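Local atomic coordinates of NDP-N-acetyl-D-galactosaminuronic acid dehydrogenase (Methanosarcina mazei Go1, PDB entry 3G79), a protein that probably oxidises UDP-N-acetyl-alpha-D-mannosamine to the corresponding uronate, using two molecules of NAD+ for each sugar. Residues A[21-26]-A[32-37]; A[104-109]-A[212-217]; A[144-149]-A[195-200]; A[176-181]-A[229-234]. One frame throughout, in Å; residues are numbered along the deposited sequence.

All four contacts rest on the same mixed sheet of the NAD-binding domain. Contacts 1 and 2 lie deep in it on neighbouring strands, 20-24 and 104-107, and pack helices 30-39 and 204-214 against these strands; contact 1 is wholly apolar, whereas contact 2 adds a pair of hydroxyls. Contact 3, only partly buried, is a salt bridge at the C-terminal ends of the parallel strands, and its Glu-146 is also hydrogen-bonded to Tyr-214 of contact 2. Contact 4 is buried again and joins strand 175-178, which separates the two strands of contact 3, to helix 228-258. Both contacts 3 and 4 adjoin the second subunit.

Contact 1: residues A[21-26]-A[32-37]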
loop_
_atom_site.group_PDB
_atom_site.type_symbol
_atom_site.label_atom_id
_atom_site.label_comp_id
_atom_site.label_asym_id
_atom_site.label_seq_id
_atom_site.Cartn_x
_atom_site.Cartn_y
_atom_site.Cartn_z
ATOM N N ILE A 21 -6.678 20.922 -34.521
ATOM C CA ILE A 21 -6.452 19.671 -33.831
ATOM C C ILE A 21 -7.173 18.569 -34.594
ATOM O O ILE A 21 -8.181 18.809 -35.199
ATOM C CB ILE A 21 -6.996 19.780 -32.373
ATOM C CG1 ILE A 21 -6.164 20.816 -31.610
ATOM C CG2 ILE A 21 -6.994 18.427 -31.654
ATOM C CD1 ILE A 21 -6.701 21.125 -30.217
ATOM N N GLY A 22 -6.662 17.359 -34.551
ATOM C CA GLY A 22 -7.326 16.257 -35.229
ATOM C C GLY A 22 -7.463 15.149 -34.221
ATOM O O GLY A 22 -6.588 14.979 -33.372
ATOM N N VAL A 23 -8.590 14.443 -34.252
ATOM C CA VAL A 23 -8.678 13.192 -33.474
ATOM C C VAL A 23 -8.968 12.005 -34.378
ATOM O O VAL A 23 -9.849 12.080 -35.251
ATOM C CB VAL A 23 -9.690 13.298 -32.353
ATOM C CG1 VAL A 23 -9.738 12.032 -31.581
ATOM C CG2 VAL A 23 -9.301 14.449 -31.423
ATOM N N LEU A 24 -8.179 10.953 -34.218
ATOM C CA LEU A 24 -8.408 9.709 -34.932
ATOM C C LEU A 24 -8.996 8.714 -33.962
ATOM O O LEU A 24 -8.422 8.487 -32.874
ATOM C CB LEU A 24 -7.103 9.125 -35.468
ATOM C CG LEU A 24 -6.536 9.523 -36.820
ATOM C CD1 LEU A 24 -5.737 10.764 -36.685
ATOM C CD2 LEU A 24 -5.666 8.411 -37.328
ATOM N N GLY A 25 -10.116 8.099 -34.353
ATOM C CA GLY A 25 -10.767 7.112 -33.476
ATOM C C GLY A 25 -12.099 7.641 -32.970
ATOM O O GLY A 25 -12.220 8.119 -31.804
ATOM N N MET A 26 -13.110 7.561 -33.838
ATOM C CA MET A 26 -14.420 8.044 -33.446
ATOM C C MET A 26 -15.196 7.020 -32.570
ATOM O O MET A 26 -16.261 6.527 -32.940
ATOM C CB MET A 26 -15.193 8.568 -34.657
ATOM C CG MET A 26 -14.590 9.852 -35.267
ATOM S SD MET A 26 -14.335 11.282 -34.143
ATOM C CE MET A 26 -15.559 12.311 -34.715
ATOM N N PRO A 32 -15.790 12.205 -27.269
ATOM C CA PRO A 32 -15.800 13.258 -26.220
ATOM C C PRO A 32 -14.560 14.126 -26.320
ATOM O O PRO A 32 -14.671 15.356 -26.390
ATOM C CB PRO A 32 -15.807 12.450 -24.903
ATOM C CG PRO A 32 -16.475 11.155 -25.265
ATOM C CD PRO A 32 -15.887 10.862 -26.664
ATOM N N ALA A 33 -13.401 13.469 -26.379
ATOM C CA ALA A 33 -12.113 14.136 -26.541
ATOM C C ALA A 33 -12.157 15.159 -27.632
ATOM O O ALA A 33 -11.918 16.322 -27.361
ATOM C CB ALA A 33 -10.996 13.130 -26.790
ATOM N N ALA A 34 -12.485 14.743 -28.857
ATOM C CA ALA A 34 -12.436 15.630 -30.017
ATOM C C ALA A 34 -13.362 16.770 -29.757
ATOM O O ALA A 34 -13.122 17.908 -30.144
ATOM C CB ALA A 34 -12.892 14.921 -31.256
ATOM N N VAL A 35 -14.423 16.467 -29.051
ATOM C CA VAL A 35 -15.527 17.394 -29.008
ATOM C C VAL A 35 -15.321 18.367 -27.844
ATOM O O VAL A 35 -15.782 19.515 -27.889
ATOM C CB VAL A 35 -16.829 16.567 -29.043
ATOM C CG1 VAL A 35 -17.846 17.049 -28.099
ATOM C CG2 VAL A 35 -17.331 16.422 -30.497
ATOM N N LEU A 36 -14.545 17.927 -26.848
ATOM C CA LEU A 36 -14.107 18.792 -25.777
ATOM C C LEU A 36 -13.083 19.811 -26.304
ATOM O O LEU A 36 -13.190 21.017 -26.012
ATOM C CB LEU A 36 -13.506 17.948 -24.652
ATOM C CG LEU A 36 -14.227 17.630 -23.337
ATOM C CD1 LEU A 36 -15.643 18.117 -23.282
ATOM C CD2 LEU A 36 -14.175 16.148 -23.065
ATOM N N PHE A 37 -12.119 19.335 -27.100
ATOM C CA PHE A 37 -11.159 20.219 -27.760
ATOM C C PHE A 37 -11.900 21.291 -28.562
ATOM O O PHE A 37 -11.560 22.464 -28.475
ATOM C CB PHE A 37 -10.282 19.455 -28.755
ATOM C CG PHE A 37 -9.226 18.571 -28.139
ATOM C CD1 PHE A 37 -8.447 19.008 -27.061
ATOM C CD2 PHE A 37 -8.959 17.311 -28.709
ATOM C CE1 PHE A 37 -7.448 18.171 -26.523
ATOM C CE2 PHE A 37 -7.963 16.478 -28.198
ATOM C CZ PHE A 37 -7.214 16.898 -27.084
#
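Phe-37 lays its ring beside Ile-21 and Val-23, two residues on the same side of strand 20-24, and Ala-34, one helical turn earlier, fills the place next to it. CG2 of Val-23 does double duty. Val-23 CG2 sits near the plane of the Phe-37 ring, at its edge, 4.0 Å from Phe-37 CD2 and 3.6 Å from Ala-34 CB. This methyl group is put there by the first torsion of Val-23, which sends CG1 anti to the backbone N (chi1 -179°) and leaves CG2 to face the helix. The side chains of Ile-21 and Phe-37 cross at about a right angle, with Ile-21 CG2 3.7 Å from Phe-37 CD2 and Ile-21 CD1 4.1 Å from Phe-37 CG. The branched residues offer methyl groups to a flat ring, while the small Ala-34 lets the CA of Val-23 come within 5.7 Å of its own CA. Strand and helix run nearly antiparallel (169°), as the first strand and helix of a Rossmann fold do, and the turn between them carries Gly-25 of what is probably the GxGxxG dinucleotide-binding motif. Strand 20-24 is flanked by strands 45-49 and 104-107; Val-46 packs on Ile-21, Ala-34 and Phe-37, and Val-35 points away from strand 20-24 and packs on helix 77-86.

Contact 2: residues A[104-109]-A[212-217]; sequences AVTLAI and ELYSPV
The hydroxyl of Tyr-214 is met from two directions: OG1 of Thr-106 lies 3.0 Å from Tyr-214 OH, and OE2 of Glu-146 is hydrogen-bonded to the same oxygen. Thr-106 comes to the phenol end of the ring and the two side chains slant across one another, with Thr-106 OG1 4.2 Å from Tyr-214 CZ. Tyrosine suits this place because its long, rigid ring carries a polar atom from the helix backbone, where its CB does not face the strand, right into the buried interior. The first torsion sends CG anti to the carbonyl carbon (chi1 -66°), and the ring then reaches the strand with its oxygen foremost. The ring is also steadied by its own neighbour in sequence, since CG of Leu-213 stands 4.1 Å above one face of the Tyr-214 ring, toward its rim. Strand 104-107 is an inner parallel strand of the Rossmann-type sheet, and helix 204-214, which follows the antiparallel strand 197-201, lies on the face toward which Ala-104 and Thr-106 point. Val-105 points the other way and packs on Val-133 of helix 124-136, so the strand is sandwiched between helices. The apolar share of the contact falls to Leu-213, whose CD2 rests 4.1 Å from Ala-104 CB. A methyl side chain at 104 is small enough to take CD2, and the side chain of Leu-213 as a whole also touches Ile-21 and Val-144 on the strands to either side.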
loop_
_atom_site.group_PDB
_atom_site.type_symbol
_atom_site.label_atom_id
_atom_site.label_comp_id
_atom_site.label_asym_id
_atom_site.label_seq_id
_atom_site.Cartn_x
_atom_site.Cartn_y
_atom_site.Cartn_z
ATOM N N ALA A 104 -2.009 19.726 -34.271
ATOM C CA ALA A 104 -1.823 18.501 -33.495
ATOM C C ALA A 104 -2.822 17.438 -33.863
ATOM O O ALA A 104 -3.952 17.750 -34.234
ATOM C CB ALA A 104 -1.885 18.777 -31.978
ATOM N N VAL A 105 -2.399 16.185 -33.756
ATOM C CA VAL A 105 -3.276 15.060 -33.973
ATOM C C VAL A 105 -3.133 14.113 -32.813
ATOM O O VAL A 105 -2.032 13.803 -32.396
ATOM C CB VAL A 105 -2.934 14.278 -35.230
ATOM C CG1 VAL A 105 -3.976 13.236 -35.493
ATOM C CG2 VAL A 105 -2.856 15.200 -36.385
ATOM N N THR A 106 -4.278 13.610 -32.376
ATOM C CA THR A 106 -4.424 12.661 -31.286
ATOM C C THR A 106 -4.947 11.282 -31.805
ATOM O O THR A 106 -5.863 11.227 -32.654
ATOM C CB THR A 106 -5.347 13.319 -30.258
ATOM O OG1 THR A 106 -4.604 13.635 -29.086
ATOM C CG2 THR A 106 -6.525 12.479 -29.944
ATOM N N LEU A 107 -4.336 10.194 -31.321
ATOM C CA LEU A 107 -4.803 8.821 -31.580
ATOM C C LEU A 107 -5.472 8.261 -30.380
ATOM O O LEU A 107 -4.814 7.874 -29.412
ATOM C CB LEU A 107 -3.661 7.864 -31.933
ATOM C CG LEU A 107 -3.026 8.360 -33.221
ATOM C CD1 LEU A 107 -1.630 8.856 -32.916
ATOM C CD2 LEU A 107 -3.046 7.248 -34.219
ATOM N N ALA A 108 -6.788 8.184 -30.494
ATOM C CA ALA A 108 -7.683 7.780 -29.430
ATOM C C ALA A 108 -8.440 6.558 -29.897
ATOM O O ALA A 108 -9.651 6.507 -29.871
ATOM C CB ALA A 108 -8.661 8.959 -29.102
ATOM N N ILE A 109 -7.711 5.554 -30.335
ATOM C CA ILE A 109 -8.337 4.470 -31.038
ATOM C C ILE A 109 -8.524 3.339 -30.050
ATOM O O ILE A 109 -7.559 2.970 -29.355
ATOM C CB ILE A 109 -7.488 4.089 -32.252
ATOM C CG1 ILE A 109 -7.737 5.083 -33.389
ATOM C CG2 ILE A 109 -7.763 2.636 -32.686
ATOM C CD1 ILE A 109 -6.762 5.009 -34.539
ATOM N N GLU A 212 0.017 22.176 -23.564
ATOM C CA GLU A 212 -0.791 23.201 -24.224
ATOM C C GLU A 212 -2.056 22.637 -24.880
ATOM O O GLU A 212 -3.095 23.330 -24.970
ATOM C CB GLU A 212 0.036 23.931 -25.275
ATOM C CG GLU A 212 1.382 24.449 -24.772
ATOM C CD GLU A 212 2.236 25.077 -25.874
ATOM O OE1 GLU A 212 1.743 25.284 -27.015
ATOM O OE2 GLU A 212 3.430 25.346 -25.595
ATOM N N LEU A 213 -1.964 21.386 -25.337
ATOM C CA LEU A 213 -3.068 20.750 -26.019
ATOM C C LEU A 213 -4.105 20.393 -24.985
ATOM O O LEU A 213 -5.284 20.492 -25.240
ATOM C CB LEU A 213 -2.588 19.499 -26.767
ATOM C CG LEU A 213 -3.621 18.703 -27.520
ATOM C CD1 LEU A 213 -4.358 19.597 -28.520
ATOM C CD2 LEU A 213 -3.001 17.456 -28.206
ATOM N N TYR A 214 -3.657 20.003 -23.796
ATOM C CA TYR A 214 -4.610 19.507 -22.779
ATOM C C TYR A 214 -5.055 20.456 -21.652
ATOM O O TYR A 214 -6.069 20.197 -21.032
ATOM C CB TYR A 214 -4.140 18.160 -22.189
ATOM C CG TYR A 214 -4.149 17.049 -23.224
ATOM C CD1 TYR A 214 -5.347 16.389 -23.571
ATOM C CD2 TYR A 214 -2.984 16.659 -23.863
ATOM C CE1 TYR A 214 -5.366 15.382 -24.532
ATOM C CE2 TYR A 214 -3.009 15.645 -24.822
ATOM C CZ TYR A 214 -4.198 15.015 -25.149
ATOM O OH TYR A 214 -4.214 14.020 -26.140
ATOM N N SER A 215 -4.313 21.511 -21.368
ATOM C CA SER A 215 -4.710 22.439 -20.305
ATOM C C SER A 215 -6.100 23.045 -20.546
ATOM O O SER A 215 -6.879 23.130 -19.603
ATOM C CB SER A 215 -3.660 23.545 -20.072
ATOM O OG SER A 215 -2.608 23.074 -19.232
ATOM N N PRO A 216 -6.440 23.431 -21.801
ATOM C CA PRO A 216 -7.717 24.133 -21.938
ATOM C C PRO A 216 -9.005 23.324 -21.731
ATOM O O PRO A 216 -10.047 23.915 -21.494
ATOM C CB PRO A 216 -7.659 24.720 -23.347
ATOM C CG PRO A 216 -6.230 24.841 -23.631
ATOM C CD PRO A 216 -5.579 23.656 -22.966
ATOM N N VAL A 217 -8.976 22.009 -21.813
ATOM C CA VAL A 217 -10.212 21.259 -21.541
ATOM C C VAL A 217 -10.323 20.867 -20.066
ATOM O O VAL A 217 -11.383 20.457 -19.591
ATOM C CB VAL A 217 -10.335 19.993 -22.442
ATOM C CG1 VAL A 217 -9.946 20.323 -23.904
ATOM C CG2 VAL A 217 -9.481 18.848 -21.909
#

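Contact 3: residues A[144-149]-A[195-200]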
loop_
_atom_site.group_PDB
_atom_site.type_symbol
_atom_site.label_atom_id
_atom_site.label_comp_id
_atom_site.label_asym_id
_atom_site.label_seq_id
_atom_site.Cartn_x
_atom_site.Cartn_y
_atom_site.Cartn_z
ATOM N N VAL A 144 -0.063 12.820 -30.528
ATOM C CA VAL A 144 -0.279 12.271 -29.196
ATOM C C VAL A 144 -0.956 10.897 -29.198
ATOM O O VAL A 144 -2.057 10.731 -29.717
ATOM C CB VAL A 144 -1.138 13.199 -28.284
ATOM C CG1 VAL A 144 -1.057 12.721 -26.827
ATOM C CG2 VAL A 144 -0.642 14.609 -28.349
ATOM N N LEU A 145 -0.299 9.929 -28.564
ATOM C CA LEU A 145 -0.955 8.677 -28.242
ATOM C C LEU A 145 -1.843 8.826 -27.006
ATOM O O LEU A 145 -1.333 8.998 -25.876
ATOM C CB LEU A 145 0.065 7.564 -28.025
ATOM C CG LEU A 145 1.006 7.140 -29.171
ATOM C CD1 LEU A 145 1.451 5.694 -29.032
ATOM C CD2 LEU A 145 0.325 7.286 -30.486
ATOM N N GLU A 146 -3.161 8.735 -27.243
ATOM C CA GLU A 146 -4.155 8.684 -26.174
ATOM C C GLU A 146 -4.613 7.257 -25.823
ATOM O O GLU A 146 -5.059 7.032 -24.709
ATOM C CB GLU A 146 -5.378 9.572 -26.484
ATOM C CG GLU A 146 -5.119 11.064 -26.415
ATOM C CD GLU A 146 -6.361 11.917 -26.742
ATOM O OE1 GLU A 146 -7.204 11.484 -27.568
ATOM O OE2 GLU A 146 -6.490 13.023 -26.178
ATOM N N SER A 147 -4.501 6.301 -26.753
ATOM C CA SER A 147 -4.866 4.879 -26.496
ATOM C C SER A 147 -3.953 4.261 -25.417
ATOM O O SER A 147 -2.775 4.577 -25.316
ATOM C CB SER A 147 -4.779 4.026 -27.769
ATOM O OG SER A 147 -5.425 4.628 -28.899
ATOM N N THR A 148 -4.510 3.370 -24.603
ATOM C CA THR A 148 -3.748 2.660 -23.573
ATOM C C THR A 148 -2.666 1.789 -24.229
ATOM O O THR A 148 -2.976 0.918 -25.018
ATOM C CB THR A 148 -4.728 1.810 -22.714
ATOM O OG1 THR A 148 -5.626 2.676 -21.998
ATOM C CG2 THR A 148 -3.972 0.885 -21.750
ATOM N N ILE A 149 -1.399 2.065 -23.944
ATOM C CA ILE A 149 -0.295 1.320 -24.568
ATOM C C ILE A 149 0.600 0.711 -23.508
ATOM O O ILE A 149 0.398 0.976 -22.325
ATOM C CB ILE A 149 0.509 2.162 -25.567
ATOM C CG1 ILE A 149 0.939 3.495 -24.928
ATOM C CG2 ILE A 149 -0.317 2.356 -26.874
ATOM C CD1 ILE A 149 1.742 4.476 -25.866
ATOM N N HIS A 195 -10.418 14.505 -13.902
ATOM C CA HIS A 195 -9.261 13.676 -13.669
ATOM C C HIS A 195 -7.968 14.397 -14.088
ATOM O O HIS A 195 -7.883 14.947 -15.185
ATOM C CB HIS A 195 -9.415 12.378 -14.457
ATOM C CG HIS A 195 -10.421 11.416 -13.889
ATOM N ND1 HIS A 195 -11.287 11.739 -12.852
ATOM C CD2 HIS A 195 -10.694 10.127 -14.217
ATOM C CE1 HIS A 195 -12.035 10.686 -12.563
ATOM N NE2 HIS A 195 -11.700 9.699 -13.377
ATOM N N ASP A 196 -6.971 14.415 -13.212
ATOM C CA ASP A 196 -5.640 14.877 -13.582
ATOM C C ASP A 196 -5.228 14.059 -14.763
ATOM O O ASP A 196 -5.654 12.927 -14.897
ATOM C CB ASP A 196 -4.643 14.665 -12.446
ATOM C CG ASP A 196 -4.886 15.597 -11.266
ATOM O OD1 ASP A 196 -4.471 15.234 -10.158
ATOM O OD2 ASP A 196 -5.491 16.682 -11.432
ATOM N N ARG A 197 -4.436 14.643 -15.653
ATOM C CA ARG A 197 -4.149 14.046 -16.952
ATOM C C ARG A 197 -2.646 13.862 -17.058
ATOM O O ARG A 197 -1.883 14.843 -17.025
ATOM C CB ARG A 197 -4.674 14.981 -18.049
ATOM C CG ARG A 197 -4.650 14.465 -19.516
ATOM C CD ARG A 197 -5.583 13.278 -19.642
ATOM N NE ARG A 197 -5.351 12.569 -20.883
ATOM C CZ ARG A 197 -5.988 12.802 -22.033
ATOM N NH1 ARG A 197 -6.933 13.714 -22.089
ATOM N NH2 ARG A 197 -5.669 12.113 -23.129
ATOM N N ILE A 198 -2.207 12.610 -17.145
ATOM C CA ILE A 198 -0.770 12.330 -17.322
ATOM C C ILE A 198 -0.384 12.687 -18.783
ATOM O O ILE A 198 -1.041 12.247 -19.753
ATOM C CB ILE A 198 -0.495 10.843 -17.091
ATOM C CG1 ILE A 198 -1.121 10.340 -15.778
ATOM C CG2 ILE A 198 0.951 10.497 -17.287
ATOM C CD1 ILE A 198 -0.750 11.051 -14.515
ATOM N N VAL A 199 0.647 13.508 -18.952
ATOM C CA VAL A 199 1.042 13.888 -20.315
ATOM C C VAL A 199 2.526 13.764 -20.345
ATOM O O VAL A 199 3.215 14.466 -19.595
ATOM C CB VAL A 199 0.595 15.329 -20.688
ATOM C CG1 VAL A 199 1.205 15.800 -22.024
ATOM C CG2 VAL A 199 -0.913 15.402 -20.774
ATOM N N GLY A 200 3.031 12.870 -21.184
ATOM C CA GLY A 200 4.465 12.633 -21.244
ATOM C C GLY A 200 5.013 12.717 -22.643
ATOM O O GLY A 200 4.544 11.994 -23.550
#
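Glu-146 reaches Arg-197 with an extended side chain. From CB the first torsion sends CG anti to the carbonyl carbon (chi1 -71°), and the second is fully stretched, so the carboxylate is carried well clear of its own backbone. Glutamate's length lets a carboxylate just after strand 142-145 reach the arginine of strand 197-201. Glu-146 CG is already part of the contact: it lies at the edge of the Arg-197 guanidinium, in its plane, 3.5 Å from NH2. Glu-146 CD follows at 3.7 Å from the same Arg-197 NH2. At the tip, Glu-146 OE2 accepts a hydrogen bond from Arg-197 NH2 at 3.3 Å, a long salt bridge in which the N-H points fairly straight at the oxygen (159°). NH2 approaches from above the carboxylate plane, whereas the oxygen stays close to the plane of the guanidinium. The same OE2 is shared with the Tyr-214 hydroxyl, and it touches the ring of Phe-37 at CZ; the other oxygen, OE1, lies near Ala-33 and Ala-108. The two segments belong to strands 142-145 and 197-201 of the Rossmann-type sheet, which are not neighbours but are separated by strand 175-178. Because 197-201 runs antiparallel, its first residue lies beside the C-terminal ends of the other two strands, and its side chain can cross the backbone that leaves strand 175-178. Arginine suits the crossing by having several donors: NH2 also gives a hydrogen bond to Ala-179 O and NE gives one to Pro-180 O. On strand 197-201 the next residue, Ile-198, packs on Gly-269 of the second subunit.

Contact 4: residues A[176-181]-A[229-234]; sequences LAHAPE and TAAEVT
At the end of strand 175-178 in the NAD-binding sheet, His-178 and Pro-180 meet the first turns of the long helix 228-258. The side chain of His-178 leaves the strand toward the helix, and with CG anti to the backbone N (chi1 177°) its CD2 lies 3.4 Å from CG of Glu-232 and 3.8 Å from CB of Ala-231. The backbone N of Glu-232 lies in the ring plane, at the edge. On one face CD of Pro-180 sits 3.5 Å above the centre of the His-178 ring, while ND1 is hydrogen-bonded to Leu-145 O, so the ring is fixed from two sides. Ala-231 suits the point of nearest backbone approach (His-178 CA to Ala-231 CA 6.5 Å), its small CB lying 3.7 Å from His-178 O. Glu-232 offers the ring its side-chain CG, while its carboxylate turns away to accept hydrogen bonds from the backbone N of Gly-152 and Thr-154. On the helix, Thr-229 and Val-233 pack on Ile-261 of the second subunit. A long helix that leads out of the Rossmann-type domain into the central domain, and toward the partner subunit, is characteristic of the UDP-glucose/GDP-mannose dehydrogenase family.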
loop_
_atom_site.group_PDB
_atom_site.type_symbol
_atom_site.label_atom_id
_atom_site.label_comp_id
_atom_site.label_asym_id
_atom_site.label_seq_id
_atom_site.Cartn_x
_atom_site.Cartn_y
_atom_site.Cartn_z
ATOM N N LEU A 176 6.141 14.443 -30.058
ATOM C CA LEU A 176 5.478 13.180 -29.782
ATOM C C LEU A 176 5.215 13.035 -28.301
ATOM O O LEU A 176 6.135 13.148 -27.498
ATOM C CB LEU A 176 6.370 12.026 -30.196
ATOM C CG LEU A 176 5.882 10.725 -30.818
ATOM C CD1 LEU A 176 6.922 9.605 -30.648
ATOM C CD2 LEU A 176 4.510 10.240 -30.494
ATOM N N ALA A 177 3.983 12.696 -27.947
ATOM C CA ALA A 177 3.613 12.598 -26.544
ATOM C C ALA A 177 2.762 11.373 -26.292
ATOM O O ALA A 177 2.354 10.712 -27.243
ATOM C CB ALA A 177 2.876 13.831 -26.114
ATOM N N HIS A 178 2.505 11.084 -25.018
ATOM C CA HIS A 178 1.537 10.059 -24.618
ATOM C C HIS A 178 0.665 10.624 -23.516
ATOM O O HIS A 178 1.141 11.008 -22.432
ATOM C CB HIS A 178 2.220 8.768 -24.165
ATOM C CG HIS A 178 1.269 7.715 -23.675
ATOM N ND1 HIS A 178 0.139 7.348 -24.371
ATOM C CD2 HIS A 178 1.292 6.935 -22.568
ATOM C CE1 HIS A 178 -0.503 6.398 -23.714
ATOM N NE2 HIS A 178 0.170 6.141 -22.608
ATOM N N ALA A 179 -0.620 10.712 -23.805
ATOM C CA ALA A 179 -1.560 11.156 -22.808
ATOM C C ALA A 179 -2.669 10.132 -22.610
ATOM O O ALA A 179 -3.731 10.264 -23.194
ATOM C CB ALA A 179 -2.126 12.504 -23.179
ATOM N N PRO A 180 -2.428 9.120 -21.764
ATOM C CA PRO A 180 -3.458 8.149 -21.447
ATOM C C PRO A 180 -4.567 8.770 -20.602
ATOM O O PRO A 180 -4.325 9.720 -19.879
ATOM C CB PRO A 180 -2.713 7.126 -20.581
ATOM C CG PRO A 180 -1.663 7.886 -19.912
ATOM C CD PRO A 180 -1.238 8.945 -20.913
ATOM N N GLU A 181 -5.768 8.206 -20.674
ATOM C CA GLU A 181 -6.812 8.562 -19.738
ATOM C C GLU A 181 -7.347 7.360 -19.001
ATOM O O GLU A 181 -7.359 6.265 -19.527
ATOM C CB GLU A 181 -7.953 9.295 -20.447
ATOM C CG GLU A 181 -8.018 10.793 -20.099
ATOM C CD GLU A 181 -8.341 11.109 -18.607
ATOM O OE1 GLU A 181 -7.682 10.574 -17.669
ATOM O OE2 GLU A 181 -9.254 11.939 -18.372
ATOM N N THR A 229 7.692 7.703 -21.668
ATOM C CA THR A 229 7.906 6.401 -21.055
ATOM C C THR A 229 7.375 6.403 -19.628
ATOM O O THR A 229 6.800 5.414 -19.201
ATOM C CB THR A 229 9.399 5.992 -21.061
ATOM O OG1 THR A 229 9.875 5.931 -22.419
ATOM C CG2 THR A 229 9.597 4.624 -20.427
ATOM N N ALA A 230 7.549 7.500 -18.897
ATOM C CA ALA A 230 7.052 7.590 -17.513
ATOM C C ALA A 230 5.517 7.581 -17.489
ATOM O O ALA A 230 4.902 7.002 -16.612
ATOM C CB ALA A 230 7.587 8.822 -16.859
ATOM N N ALA A 231 4.918 8.188 -18.505
ATOM C CA ALA A 231 3.473 8.202 -18.661
ATOM C C ALA A 231 2.975 6.805 -18.804
ATOM O O ALA A 231 2.053 6.456 -18.154
ATOM C CB ALA A 231 3.030 9.089 -19.901
ATOM N N GLU A 232 3.597 6.003 -19.668
ATOM C CA GLU A 232 3.167 4.613 -19.919
ATOM C C GLU A 232 3.295 3.731 -18.686
ATOM O O GLU A 232 2.439 2.878 -18.429
ATOM C CB GLU A 232 3.984 3.975 -21.052
ATOM C CG GLU A 232 3.680 4.489 -22.494
ATOM C CD GLU A 232 4.870 4.236 -23.366
ATOM O OE1 GLU A 232 5.950 4.019 -22.788
ATOM O OE2 GLU A 232 4.756 4.184 -24.581
ATOM N N VAL A 233 4.385 3.918 -17.957
ATOM C CA VAL A 233 4.642 3.216 -16.717
ATOM C C VAL A 233 3.666 3.610 -15.622
ATOM O O VAL A 233 3.268 2.788 -14.812
ATOM C CB VAL A 233 6.095 3.442 -16.296
ATOM C CG1 VAL A 233 6.344 3.013 -14.893
ATOM C CG2 VAL A 233 6.986 2.680 -17.270
ATOM N N THR A 234 3.213 4.846 -15.642
ATOM C CA THR A 234 2.257 5.296 -14.624
ATOM C C THR A 234 1.014 4.449 -14.553
ATOM O O THR A 234 0.637 3.990 -13.458
ATOM C CB THR A 234 1.836 6.746 -14.826
ATOM O OG1 THR A 234 2.968 7.599 -14.600
ATOM C CG2 THR A 234 0.661 7.104 -13.855
#